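PDB 4MTU: beta-alanyl-CoA:ammonia lyase 2 from Clostridium propionicum, which probably eliminates ammonia from beta-alanyl-CoA to give acryloyl-CoA, as a zinc-binding lyase with the hot dog fold. Local coordinates for residues N31-V36 against L52-I57; V36-M41 against G46-F51; A27-Q32 against M69-W74. All coordinates share one frame; numbering follows the deposited sequence.

Contact 1: residues N31-V36 against L52-I57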
ATOM      1  N   ASN A  31      10.253  -4.335   9.997  1.00 11.26           N
ATOM      2  CA  ASN A  31      10.404  -3.905   8.614  1.00 11.40           C
ATOM      3  C   ASN A  31      11.500  -2.838   8.506  1.00 10.72           C
ATOM      4  O   ASN A  31      12.384  -2.873   7.668  1.00 11.24           O
ATOM      5  CB  ASN A  31       9.040  -3.433   8.120  0.63 12.26           C
ATOM      6  CG  ASN A  31       9.121  -2.988   6.687  0.63 17.39           C
ATOM      7  OD1 ASN A  31       9.946  -3.451   5.963  0.63 21.59           O
ATOM      8  ND2 ASN A  31       8.323  -2.052   6.260  0.63 44.79           N
ATOM      9  N   GLN A  32      11.407  -1.835   9.413  1.00 10.33           N
ATOM     10  CA  GLN A  32      12.371  -0.750   9.361  1.00 10.23           C
ATOM     11  C   GLN A  32      13.778  -1.218   9.734  1.00 10.40           C
ATOM     12  O   GLN A  32      14.748  -0.789   9.091  1.00 10.66           O
ATOM     13  CB  GLN A  32      11.949   0.447  10.256  1.00 10.68           C
ATOM     14  CG  GLN A  32      12.545   1.713   9.742  1.00 11.58           C
ATOM     15  CD  GLN A  32      12.044   2.087   8.379  1.00 11.12           C
ATOM     16  OE1 GLN A  32      10.839   1.927   8.088  1.00 11.87           O
ATOM     17  NE2 GLN A  32      12.896   2.567   7.524  1.00 12.23           N
ATOM     18  N   TRP A  33      13.897  -2.082  10.731  1.00 10.47           N
ATOM     19  CA  TRP A  33      15.234  -2.620  11.086  1.00 10.53           C
ATOM     20  C   TRP A  33      15.826  -3.399   9.904  1.00 10.48           C
ATOM     21  O   TRP A  33      17.056  -3.363   9.740  1.00 11.05           O
ATOM     22  CB  TRP A  33      15.115  -3.492  12.295  1.00 10.77           C
ATOM     23  CG  TRP A  33      14.918  -2.744  13.596  1.00 10.47           C
ATOM     24  CD1 TRP A  33      15.243  -1.451  13.865  1.00 10.90           C
ATOM     25  CD2 TRP A  33      14.383  -3.301  14.802  1.00 10.71           C
ATOM     26  NE1 TRP A  33      14.938  -1.141  15.182  1.00 11.38           N
ATOM     27  CE2 TRP A  33      14.403  -2.289  15.768  1.00 11.19           C
ATOM     28  CE3 TRP A  33      13.851  -4.554  15.120  1.00 11.65           C
ATOM     29  CZ2 TRP A  33      13.953  -2.493  17.099  1.00 11.58           C
ATOM     30  CZ3 TRP A  33      13.400  -4.758  16.393  1.00 12.33           C
ATOM     31  CH2 TRP A  33      13.440  -3.733  17.376  1.00 12.02           C
ATOM     32  N   GLY A  34      15.010  -4.062   9.094  1.00 10.74           N
ATOM     33  CA  GLY A  34      15.553  -4.712   7.920  1.00 10.59           C
ATOM     34  C   GLY A  34      16.237  -3.700   6.995  1.00 10.72           C
ATOM     35  O   GLY A  34      17.318  -3.970   6.451  1.00 11.66           O
ATOM     36  N   ASP A  35      15.607  -2.537   6.814  1.00 10.38           N
ATOM     37  CA  ASP A  35      16.177  -1.496   5.946  1.00 10.52           C
ATOM     38  C   ASP A  35      17.405  -0.833   6.574  1.00 10.03           C
ATOM     39  O   ASP A  35      18.353  -0.486   5.878  1.00 10.58           O
ATOM     40  CB  ASP A  35      15.132  -0.479   5.585  1.00 11.40           C
ATOM     41  CG  ASP A  35      14.008  -0.956   4.709  1.00 13.41           C
ATOM     42  OD1 ASP A  35      14.075  -2.143   4.240  1.00 14.89           O
ATOM     43  OD2 ASP A  35      13.081  -0.127   4.479  1.00 15.41           O
ATOM     44  N   VAL A  36      17.409  -0.668   7.914  1.00 10.12           N
ATOM     45  CA  VAL A  36      18.588  -0.176   8.616  1.00 10.37           C
ATOM     46  C   VAL A  36      19.754  -1.146   8.420  1.00 10.36           C
ATOM     47  O   VAL A  36      20.885  -0.761   8.124  1.00 11.20           O
ATOM     48  CB  VAL A  36      18.282   0.026  10.133  1.00 10.96           C
ATOM     49  CG1 VAL A  36      19.538   0.368  10.896  1.00 12.39           C
ATOM     50  CG2 VAL A  36      17.250   1.135  10.316  1.00 11.51           C
ATOM     51  N   LEU A  52      19.550 -12.960   7.987  1.00 15.76           N
ATOM     52  CA  LEU A  52      19.572 -14.307   8.510  1.00 16.00           C
ATOM     53  C   LEU A  52      18.570 -14.584   9.621  1.00 15.77           C
ATOM     54  O   LEU A  52      18.012 -15.667   9.743  1.00 16.86           O
ATOM     55  CB  LEU A  52      20.952 -14.695   9.094  1.00 19.16           C
ATOM     56  CG  LEU A  52      22.066 -14.775   8.010  1.00 19.02           C
ATOM     57  CD1 LEU A  52      23.391 -14.998   8.713  1.00 22.54           C
ATOM     58  CD2 LEU A  52      21.777 -15.914   7.055  1.00 23.78           C
ATOM     59  N   GLY A  53      18.422 -13.617  10.525  1.00 16.62           N
ATOM     60  CA  GLY A  53      17.527 -13.850  11.681  1.00 16.56           C
ATOM     61  C   GLY A  53      17.785 -12.829  12.745  1.00 13.98           C
ATOM     62  O   GLY A  53      18.601 -11.904  12.649  1.00 14.42           O
ATOM     63  N   TYR A  54      16.992 -13.005  13.828  1.00 13.26           N
ATOM     64  CA  TYR A  54      17.074 -12.194  15.025  1.00 13.04           C
ATOM     65  C   TYR A  54      17.155 -13.062  16.237  1.00 13.44           C
ATOM     66  O   TYR A  54      16.518 -14.073  16.404  1.00 15.60           O
ATOM     67  CB  TYR A  54      15.858 -11.309  15.171  1.00 13.41           C
ATOM     68  CG  TYR A  54      15.668 -10.164  14.200  1.00 12.77           C
ATOM     69  CD1 TYR A  54      14.932 -10.308  13.039  1.00 12.84           C
ATOM     70  CD2 TYR A  54      16.178  -8.918  14.452  1.00 13.02           C
ATOM     71  CE1 TYR A  54      14.725  -9.299  12.163  1.00 13.06           C
ATOM     72  CE2 TYR A  54      15.976  -7.863  13.606  1.00 13.80           C
ATOM     73  CZ  TYR A  54      15.239  -8.036  12.430  1.00 13.23           C
ATOM     74  OH  TYR A  54      15.052  -6.975  11.628  1.00 15.02           O
ATOM     75  N   LYS A  55      17.645 -12.353  17.323  0.54 13.86           N
ATOM     76  CA  LYS A  55      17.489 -12.809  18.719  0.54 15.52           C
ATOM     77  C   LYS A  55      16.986 -11.664  19.584  0.54 13.95           C
ATOM     78  O   LYS A  55      17.372 -10.492  19.419  0.54 15.44           O
ATOM     79  CB  LYS A  55      18.844 -13.305  19.277  0.54 18.95           C
ATOM     80  N   ASP A  56      16.105 -11.974  20.550  0.54 14.75           N
ATOM     81  CA  ASP A  56      15.772 -11.056  21.614  0.54 15.21           C
ATOM     82  C   ASP A  56      15.074  -9.839  21.004  0.54 14.59           C
ATOM     83  O   ASP A  56      15.424  -8.742  21.453  0.54 16.96           O
ATOM     84  CB  ASP A  56      16.955 -10.706  22.476  0.54 18.33           C
ATOM     85  CG  ASP A  56      17.470 -11.957  23.162  0.54 21.70           C
ATOM     86  OD1 ASP A  56      16.670 -12.747  23.732  0.54 26.37           O
ATOM     87  OD2 ASP A  56      18.692 -12.190  23.070  0.54 29.26           O
ATOM     88  N   ILE A  57      14.139 -10.059  19.998  1.00 13.68           N
ATOM     89  CA  ILE A  57      13.349  -8.861  19.701  1.00 13.10           C
ATOM     90  C   ILE A  57      12.492  -8.603  20.942  1.00 12.79           C
ATOM     91  O   ILE A  57      11.773  -9.530  21.388  1.00 13.80           O
ATOM     92  CB  ILE A  57      12.479  -8.988  18.477  1.00 12.80           C
ATOM     93  CG1 ILE A  57      13.310  -9.176  17.202  1.00 13.59           C
ATOM     94  CG2 ILE A  57      11.539  -7.796  18.396  1.00 15.08           C
ATOM     95  CD1 ILE A  57      12.518  -9.418  15.971  1.00 19.30           C
TER
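Trp33 and Tyr54 meet through similar first torsions. Each ring carbon CG stands anti to the carbonyl carbon and beside the backbone N (chi1 -74° in Trp33, -69° in Tyr54). This sends the indole out from the helix and the phenol out from the strand to meet it. The Tyr54 hydroxyl reaches the base of the Trp33 side chain, with Tyr54 OH 3.5 Å from Trp33 CB. Tyr54 OH also comes within 3.9 Å of Gly34 N, where the helix surface carries no side chain. The two rings approach obliquely, with Trp33 CE3 4.2 Å from Tyr54 CE2.

Ile57 lies beyond the corner that the chain turns at Lys55. It packs in two directions. Ile57 CG2 meets Trp33 CZ3 at 4.1 Å, at the edge of the indole and near its plane. Ile57 CD1 lies 3.7 Å above the plane of the Tyr54 ring, offset toward the rim. The contact is thus a small apolar cluster with no hydrogen bond between the two segments. The polar end of the indole is satisfied from the sheet, where Trp33 NE1 bonds to Glu88 O. Ala118 of strand 106-123 touches all three side chains.

Leu52 and Gly53 both face Ser121 in a classic beta bulge. Gly53 takes a positive phi (164°) within the bulge. Gly53, Tyr54 and Ile57 also pair with an antiparallel strand of a second subunit, so the sheet runs on across the interface. A central helix packed through aromatic side chains onto a sheet shared by two subunits is the arrangement of the hot dog fold dimer.

Contact 2: residues V36-M41 against G46-F51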
ATOM      1  N   VAL A  36      17.409  -0.668   7.914  1.00 10.12           N
ATOM      2  CA  VAL A  36      18.588  -0.176   8.616  1.00 10.37           C
ATOM      3  C   VAL A  36      19.754  -1.146   8.420  1.00 10.36           C
ATOM      4  O   VAL A  36      20.885  -0.761   8.124  1.00 11.20           O
ATOM      5  CB  VAL A  36      18.282   0.026  10.133  1.00 10.96           C
ATOM      6  CG1 VAL A  36      19.538   0.368  10.896  1.00 12.39           C
ATOM      7  CG2 VAL A  36      17.250   1.135  10.316  1.00 11.51           C
ATOM      8  N   GLY A  37      19.473  -2.435   8.628  1.00 10.65           N
ATOM      9  CA  GLY A  37      20.492  -3.464   8.428  1.00 10.93           C
ATOM     10  C   GLY A  37      21.033  -3.441   6.986  1.00 10.69           C
ATOM     11  O   GLY A  37      22.250  -3.570   6.776  1.00 11.10           O
ATOM     12  N   THR A  38      20.143  -3.300   6.017  1.00 10.53           N
ATOM     13  CA  THR A  38      20.582  -3.236   4.625  1.00 10.65           C
ATOM     14  C   THR A  38      21.574  -2.088   4.465  1.00 10.36           C
ATOM     15  O   THR A  38      22.620  -2.226   3.827  1.00 10.98           O
ATOM     16  CB  THR A  38      19.370  -3.036   3.698  1.00 11.06           C
ATOM     17  OG1 THR A  38      18.492  -4.175   3.824  1.00 12.97           O
ATOM     18  CG2 THR A  38      19.808  -2.925   2.248  1.00 11.36           C
ATOM     19  N   GLU A  39      21.244  -0.901   5.013  1.00 10.62           N
ATOM     20  CA  GLU A  39      22.111   0.262   4.850  1.00 10.64           C
ATOM     21  C   GLU A  39      23.493  -0.028   5.449  1.00 10.72           C
ATOM     22  O   GLU A  39      24.545   0.301   4.853  1.00 10.99           O
ATOM     23  CB  GLU A  39      21.469   1.487   5.504  1.00 10.83           C
ATOM     24  CG  GLU A  39      22.120   2.777   5.054  1.00 11.70           C
ATOM     25  CD  GLU A  39      21.468   4.044   5.561  1.00 11.77           C
ATOM     26  OE1 GLU A  39      20.307   4.033   5.959  1.00 11.93           O
ATOM     27  OE2 GLU A  39      22.148   5.113   5.491  1.00 13.89           O
ATOM     28  N   LEU A  40      23.542  -0.631   6.636  1.00 10.70           N
ATOM     29  CA  LEU A  40      24.794  -1.014   7.259  1.00 10.90           C
ATOM     30  C   LEU A  40      25.633  -1.968   6.351  1.00 10.81           C
ATOM     31  O   LEU A  40      26.846  -1.820   6.285  1.00 11.81           O
ATOM     32  CB  LEU A  40      24.565  -1.685   8.606  1.00 11.48           C
ATOM     33  CG  LEU A  40      23.998  -0.795   9.725  1.00 12.63           C
ATOM     34  CD1 LEU A  40      23.507  -1.636  10.876  1.00 13.46           C
ATOM     35  CD2 LEU A  40      25.060   0.166  10.212  1.00 13.28           C
ATOM     36  N   MET A  41      24.958  -2.891   5.706  1.00 10.93           N
ATOM     37  CA  MET A  41      25.647  -3.849   4.863  1.00 11.27           C
ATOM     38  C   MET A  41      26.174  -3.179   3.595  1.00 11.00           C
ATOM     39  O   MET A  41      27.296  -3.515   3.116  1.00 11.95           O
ATOM     40  CB  MET A  41      24.727  -5.038   4.555  1.00 11.63           C
ATOM     41  CG  MET A  41      24.402  -5.872   5.767  1.00 12.62           C
ATOM     42  SD  MET A  41      25.833  -6.560   6.637  1.00 13.47           S
ATOM     43  CE  MET A  41      26.060  -5.390   7.965  1.00 14.26           C
ATOM     44  N   GLY A  46      29.327  -3.293   0.582  1.00 11.36           N
ATOM     45  CA  GLY A  46      28.911  -2.986  -0.764  1.00 11.55           C
ATOM     46  C   GLY A  46      27.893  -3.923  -1.390  1.00 10.99           C
ATOM     47  O   GLY A  46      27.849  -4.033  -2.631  1.00 11.52           O
ATOM     48  N   ASP A  47      27.041  -4.532  -0.575  1.00 11.49           N
ATOM     49  CA  ASP A  47      26.006  -5.448  -1.048  1.00 11.81           C
ATOM     50  C   ASP A  47      24.768  -5.260  -0.162  1.00 11.52           C
ATOM     51  O   ASP A  47      24.938  -4.994   1.034  1.00 12.53           O
ATOM     52  CB  ASP A  47      26.512  -6.875  -0.985  1.00 13.10           C
ATOM     53  CG  ASP A  47      25.633  -7.847  -1.737  1.00 13.21           C
ATOM     54  OD1 ASP A  47      24.647  -8.376  -1.137  1.00 16.11           O
ATOM     55  OD2 ASP A  47      25.887  -8.103  -2.941  1.00 14.94           O
ATOM     56  N   ILE A  48      23.605  -5.428  -0.718  1.00 11.54           N
ATOM     57  CA  ILE A  48      22.390  -5.251   0.096  1.00 11.54           C
ATOM     58  C   ILE A  48      22.213  -6.369   1.122  1.00 12.20           C
ATOM     59  O   ILE A  48      21.490  -6.136   2.101  1.00 13.89           O
ATOM     60  CB  ILE A  48      21.124  -5.109  -0.745  1.00 11.96           C
ATOM     61  CG1 ILE A  48      20.874  -6.314  -1.693  1.00 13.18           C
ATOM     62  CG2 ILE A  48      21.151  -3.779  -1.479  1.00 13.12           C
ATOM     63  CD1 ILE A  48      19.463  -6.332  -2.286  1.00 16.24           C
ATOM     64  N   SER A  49      22.875  -7.513   0.968  0.79 12.42           N
ATOM     65  CA  SER A  49      22.889  -8.617   1.920  0.79 12.35           C
ATOM     66  C   SER A  49      21.568  -9.381   1.932  0.79 12.67           C
ATOM     67  O   SER A  49      20.605  -9.042   1.226  0.79 13.44           O
ATOM     68  CB  SER A  49      23.276  -8.167   3.348  0.79 12.70           C
ATOM     69  OG  SER A  49      22.199  -7.791   4.169  0.79 13.40           O
ATOM     70  N   LEU A  50      21.569 -10.418   2.766  1.00 15.51           N
ATOM     71  CA  LEU A  50      20.404 -11.245   3.059  1.00 15.60           C
ATOM     72  C   LEU A  50      20.278 -11.205   4.598  1.00 15.10           C
ATOM     73  O   LEU A  50      21.259 -11.370   5.342  1.00 16.32           O
ATOM     74  CB  LEU A  50      20.562 -12.645   2.528  1.00 18.43           C
ATOM     75  CG  LEU A  50      20.708 -12.751   0.970  1.00 21.26           C
ATOM     76  CD1 LEU A  50      21.194 -14.161   0.594  1.00 26.95           C
ATOM     77  CD2 LEU A  50      19.455 -12.316   0.241  1.00 25.85           C
ATOM     78  N   PHE A  51      19.068 -11.023   5.112  1.00 16.16           N
ATOM     79  CA  PHE A  51      18.847 -11.021   6.556  1.00 16.42           C
ATOM     80  C   PHE A  51      18.697 -12.476   7.078  1.00 15.42           C
ATOM     81  O   PHE A  51      17.857 -13.230   6.594  1.00 18.01           O
ATOM     82  CB  PHE A  51      17.610 -10.137   6.830  1.00 17.32           C
ATOM     83  CG  PHE A  51      17.721  -9.422   8.178  1.00 16.11           C
ATOM     84  CD1 PHE A  51      17.907  -8.007   8.128  1.00 16.96           C
ATOM     85  CD2 PHE A  51      17.633 -10.037   9.390  1.00 18.47           C
ATOM     86  CE1 PHE A  51      18.052  -7.323   9.347  1.00 16.19           C
ATOM     87  CE2 PHE A  51      17.800  -9.407  10.584  1.00 17.82           C
ATOM     88  CZ  PHE A  51      18.009  -8.052  10.529  1.00 16.91           C
TER
HETATM   89  O   HOH W   1      18.865  -6.610   2.768  1.00 30.27           O
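The chain leaves the helix at Gly46 with positive phi (72°) and runs back beside its last turns, bringing the CA atoms of Thr38 and Ile48 to 5.3 Å. Gly46 N makes a weak hydrogen bond to Met41 O, at 3.3 Å. Thr38 and Ile48 lie side by side and point the same way. The methyl CG2 of Thr38 rests 3.6 Å from Ile48 O. A water joins the same two residues. It donates to Thr38 OG1 at 2.7 Å and to Ile48 O at 2.7 Å. Thr38 OG1 also bonds to Gly34 O, one turn back in the helix.

This is the passage from the central helix of the hot dog fold to strand 50-59, the first strand after it. It starts next to Asp45, a zinc ligand together with His142. Asp47 shapes it with an Asx turn: Ser49 N donates to Asp47 OD1 at 2.9 Å, nearly straight (160°). The other carboxylate oxygen, OD2, bonds to Thr104 of a third subunit, so Asp47 fixes the turn and also ties it to a neighbour.

Met41 packs toward the sheet, on Tyr83, Cys85 and Leu122. CG stands beside its backbone N, and bends at chi2 (-58°) and chi3 lead the sulfur away from the turn. Met41 CG lies 3.5 Å from Ser49 CB. Ser49 has two conformers; in one of them OG donates to Ile48 O, so this bond is not certain.

Contact 3: residues A27-Q32 against M69-W74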
ATOM      1  N   ALA A  27       5.580  -5.656  13.884  1.00 11.62           N
ATOM      2  CA  ALA A  27       6.290  -5.982  12.667  1.00 11.74           C
ATOM      3  C   ALA A  27       6.684  -4.747  11.862  1.00 10.90           C
ATOM      4  O   ALA A  27       7.629  -4.815  11.081  1.00 11.91           O
ATOM      5  CB  ALA A  27       5.514  -6.953  11.796  1.00 12.91           C
ATOM      6  N   ARG A  28       5.996  -3.609  12.044  1.00 10.50           N
ATOM      7  CA  ARG A  28       6.419  -2.396  11.339  1.00 10.34           C
ATOM      8  C   ARG A  28       7.828  -1.990  11.749  1.00 10.19           C
ATOM      9  O   ARG A  28       8.601  -1.464  10.939  1.00 10.79           O
ATOM     10  CB  ARG A  28       5.415  -1.267  11.639  1.00 10.80           C
ATOM     11  CG  ARG A  28       5.777   0.086  11.043  1.00 11.16           C
ATOM     12  CD  ARG A  28       5.713   0.090   9.560  1.00 11.57           C
ATOM     13  NE  ARG A  28       6.120   1.372   8.963  1.00 12.13           N
ATOM     14  CZ  ARG A  28       7.357   1.699   8.728  1.00 11.74           C
ATOM     15  NH1 ARG A  28       8.362   0.882   9.029  1.00 12.71           N
ATOM     16  NH2 ARG A  28       7.637   2.858   8.153  1.00 13.62           N
ATOM     17  N   ILE A  29       8.161  -2.194  13.041  1.00 10.54           N
ATOM     18  CA  ILE A  29       9.510  -1.890  13.501  1.00 10.55           C
ATOM     19  C   ILE A  29      10.522  -2.840  12.846  1.00 10.35           C
ATOM     20  O   ILE A  29      11.601  -2.424  12.419  1.00 10.68           O
ATOM     21  CB  ILE A  29       9.584  -2.033  15.052  1.00 10.47           C
ATOM     22  CG1 ILE A  29       8.687  -0.992  15.728  1.00 11.37           C
ATOM     23  CG2 ILE A  29      11.019  -1.948  15.494  1.00 12.13           C
ATOM     24  CD1 ILE A  29       8.539  -1.196  17.238  1.00 12.71           C
ATOM     25  N   VAL A  30      10.172  -4.137  12.769  1.00 10.73           N
ATOM     26  CA  VAL A  30      11.048  -5.124  12.163  1.00 11.04           C
ATOM     27  C   VAL A  30      11.255  -4.808  10.678  1.00 10.70           C
ATOM     28  O   VAL A  30      12.391  -4.932  10.205  1.00 11.52           O
ATOM     29  CB  VAL A  30      10.492  -6.529  12.399  1.00 11.50           C
ATOM     30  CG1 VAL A  30      11.411  -7.572  11.769  1.00 13.37           C
ATOM     31  CG2 VAL A  30      10.294  -6.799  13.894  1.00 13.69           C
ATOM     32  N   ASN A  31      10.253  -4.335   9.997  1.00 11.26           N
ATOM     33  CA  ASN A  31      10.404  -3.905   8.614  1.00 11.40           C
ATOM     34  C   ASN A  31      11.500  -2.838   8.506  1.00 10.72           C
ATOM     35  O   ASN A  31      12.384  -2.873   7.668  1.00 11.24           O
ATOM     36  CB  ASN A  31       9.040  -3.433   8.120  0.63 12.26           C
ATOM     37  CG  ASN A  31       9.121  -2.988   6.687  0.63 17.39           C
ATOM     38  OD1 ASN A  31       9.946  -3.451   5.963  0.63 21.59           O
ATOM     39  ND2 ASN A  31       8.323  -2.052   6.260  0.63 44.79           N
ATOM     40  N   GLN A  32      11.407  -1.835   9.413  1.00 10.33           N
ATOM     41  CA  GLN A  32      12.371  -0.750   9.361  1.00 10.23           C
ATOM     42  C   GLN A  32      13.778  -1.218   9.734  1.00 10.40           C
ATOM     43  O   GLN A  32      14.748  -0.789   9.091  1.00 10.66           O
ATOM     44  CB  GLN A  32      11.949   0.447  10.256  1.00 10.68           C
ATOM     45  CG  GLN A  32      12.545   1.713   9.742  1.00 11.58           C
ATOM     46  CD  GLN A  32      12.044   2.087   8.379  1.00 11.12           C
ATOM     47  OE1 GLN A  32      10.839   1.927   8.088  1.00 11.87           O
ATOM     48  NE2 GLN A  32      12.896   2.567   7.524  1.00 12.23           N
ATOM     49  N   MET A  69       8.985   8.296  14.753  1.00 10.66           N
ATOM     50  CA  MET A  69       9.788   7.179  15.199  1.00 10.74           C
ATOM     51  C   MET A  69      11.189   7.242  14.603  1.00 10.54           C
ATOM     52  O   MET A  69      11.365   7.568  13.434  1.00 11.90           O
ATOM     53  CB  MET A  69       9.144   5.867  14.741  1.00 10.99           C
ATOM     54  CG  MET A  69       7.798   5.542  15.387  1.00 11.87           C
ATOM     55  SD  MET A  69       7.852   5.212  17.151  1.00 12.29           S
ATOM     56  CE  MET A  69       8.730   3.641  17.097  1.00 14.61           C
ATOM     57  N   GLU A  70      12.151   6.860  15.416  1.00 10.99           N
ATOM     58  CA  GLU A  70      13.524   6.666  14.994  1.00 12.52           C
ATOM     59  C   GLU A  70      13.921   5.202  15.188  1.00 12.99           C
ATOM     60  O   GLU A  70      13.487   4.512  16.139  1.00 15.95           O
ATOM     61  CB  GLU A  70      14.497   7.489  15.747  1.00 14.69           C
ATOM     62  CG  GLU A  70      14.394   8.876  15.483  1.00 16.20           C
ATOM     63  CD  GLU A  70      15.640   9.710  15.772  1.00 18.31           C
ATOM     64  OE1 GLU A  70      15.722  10.805  15.253  1.00 20.13           O
ATOM     65  OE2 GLU A  70      16.529   9.276  16.567  1.00 20.73           O
ATOM     66  N   TYR A  71      14.747   4.703  14.286  1.00 12.30           N
ATOM     67  CA  TYR A  71      15.166   3.322  14.262  1.00 12.56           C
ATOM     68  C   TYR A  71      16.692   3.360  14.112  1.00 12.74           C
ATOM     69  O   TYR A  71      17.176   3.824  13.102  1.00 15.36           O
ATOM     70  CB  TYR A  71      14.520   2.539  13.138  1.00 12.78           C
ATOM     71  CG  TYR A  71      13.017   2.672  13.143  1.00 11.79           C
ATOM     72  CD1 TYR A  71      12.226   1.705  13.747  1.00 11.80           C
ATOM     73  CD2 TYR A  71      12.381   3.734  12.554  1.00 11.56           C
ATOM     74  CE1 TYR A  71      10.838   1.817  13.750  1.00 12.11           C
ATOM     75  CE2 TYR A  71      10.994   3.851  12.555  1.00 11.68           C
ATOM     76  CZ  TYR A  71      10.221   2.898  13.148  1.00 11.81           C
ATOM     77  OH  TYR A  71       8.864   3.056  13.114  1.00 12.92           O
ATOM     78  N   HIS A  72      17.378   2.903  15.143  1.00 12.09           N
ATOM     79  CA  HIS A  72      18.840   2.939  15.178  1.00 12.31           C
ATOM     80  C   HIS A  72      19.388   1.527  14.964  1.00 11.84           C
ATOM     81  O   HIS A  72      18.826   0.532  15.447  1.00 12.75           O
ATOM     82  CB  HIS A  72      19.321   3.423  16.559  1.00 13.79           C
ATOM     83  CG  HIS A  72      18.856   4.811  16.897  1.00 15.22           C
ATOM     84  ND1 HIS A  72      19.434   5.469  17.943  1.00 17.72           N
ATOM     85  CD2 HIS A  72      17.902   5.578  16.389  1.00 18.63           C
ATOM     86  CE1 HIS A  72      18.827   6.673  18.009  1.00 17.52           C
ATOM     87  NE2 HIS A  72      17.880   6.749  17.081  1.00 17.77           N
ATOM     88  N   GLY A  73      20.511   1.416  14.233  1.00 11.67           N
ATOM     89  CA  GLY A  73      21.190   0.168  14.130  1.00 11.77           C
ATOM     90  C   GLY A  73      22.677   0.373  13.969  1.00 11.67           C
ATOM     91  O   GLY A  73      23.138   1.391  13.439  1.00 12.59           O
ATOM     92  N   TRP A  74      23.428  -0.640  14.414  1.00 12.06           N
ATOM     93  CA  TRP A  74      24.895  -0.576  14.232  1.00 12.27           C
ATOM     94  C   TRP A  74      25.416  -2.019  14.201  1.00 12.50           C
ATOM     95  O   TRP A  74      24.819  -2.960  14.687  1.00 13.31           O
ATOM     96  CB  TRP A  74      25.548   0.232  15.339  1.00 13.80           C
ATOM     97  CG  TRP A  74      25.356  -0.248  16.727  1.00 14.65           C
ATOM     98  CD1 TRP A  74      26.212  -1.078  17.398  1.00 16.14           C
ATOM     99  CD2 TRP A  74      24.258   0.030  17.605  1.00 15.31           C
ATOM    100  NE1 TRP A  74      25.702  -1.301  18.645  1.00 18.90           N
ATOM    101  CE2 TRP A  74      24.511  -0.651  18.813  1.00 18.53           C
ATOM    102  CE3 TRP A  74      23.091   0.771  17.494  1.00 16.94           C
ATOM    103  CZ2 TRP A  74      23.616  -0.578  19.906  1.00 20.14           C
ATOM    104  CZ3 TRP A  74      22.237   0.841  18.553  1.00 19.56           C
ATOM    105  CH2 TRP A  74      22.469   0.183  19.751  1.00 21.99           C
TER
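Gln32 and Tyr71 mark the closest approach of the two backbones, with CA atoms 7.0 Å apart where helix 27-45 passes over strand 68-78. This is the core of the hot dog fold: the long helix lies against an antiparallel sheet that wraps around it.

The Tyr71 side chain rises from the strand and meets Gln32 and Ile29 at about right angles. Gln32 covers one face of its ring with the aliphatic part of the chain. CG lies 3.7 Å from the ring centroid and 21° off the normal, a CH-pi contact. Ile29 comes to the same ring obliquely. Ile29 CA is 3.9 Å from Tyr71 CE1, and CG1 of Ile29 lies close to the same atom. Ile29 also touches Ala89 of strand 82-95 and Phe59 of strand 50-59.

The amide of Gln32 is turned away from this apolar contact. A bend at chi2 (64°) carries OE1 back along the helix to Arg28. Arg28 NH1 donates to Gln32 OE1 at 2.8 Å, in the carbonyl plane and on a lone pair, with the acceptor also close to the guanidinium plane. Arg28 NH2 adds a weak second bond to Gln32 OE1 at 3.3 Å. The amide nitrogen NE2 bonds to His8 ND1, so both polar ends of Gln32 are satisfied and the rotation of the amide is fixed. Arg28 itself is anchored by a salt bridge from NE to Asp16.

Glu70 points away from the helix. There His72 NE2 donates to Glu70 OE2 at 2.9 Å, close to the imidazole plane, on the anti side of the carboxylate and tilted 26° out of the carboxylate plane.

How the contacts relate
The three contacts follow helix 27-45 from its first turns onward: contact 3 uses 27-32, contact 1 uses 31-36 and contact 2 uses 36-41. The centres of contacts 1 and 3 are about 8 Å apart, those of 1 and 2 about 11 Å, and those of 2 and 3 about 14 Å. Contacts 1 and 2 share strand 50-59, which contact 2 leads into and contact 1 continues. Contact 3 reaches strand 68-78, the next in the chain, in the same five-stranded sheet. Val36, shared by contacts 1 and 2, packs on Gly73 of contact 3. One helix is therefore held to separate strands of the sheet, while its C-terminal end carries the zinc ligand Asp45.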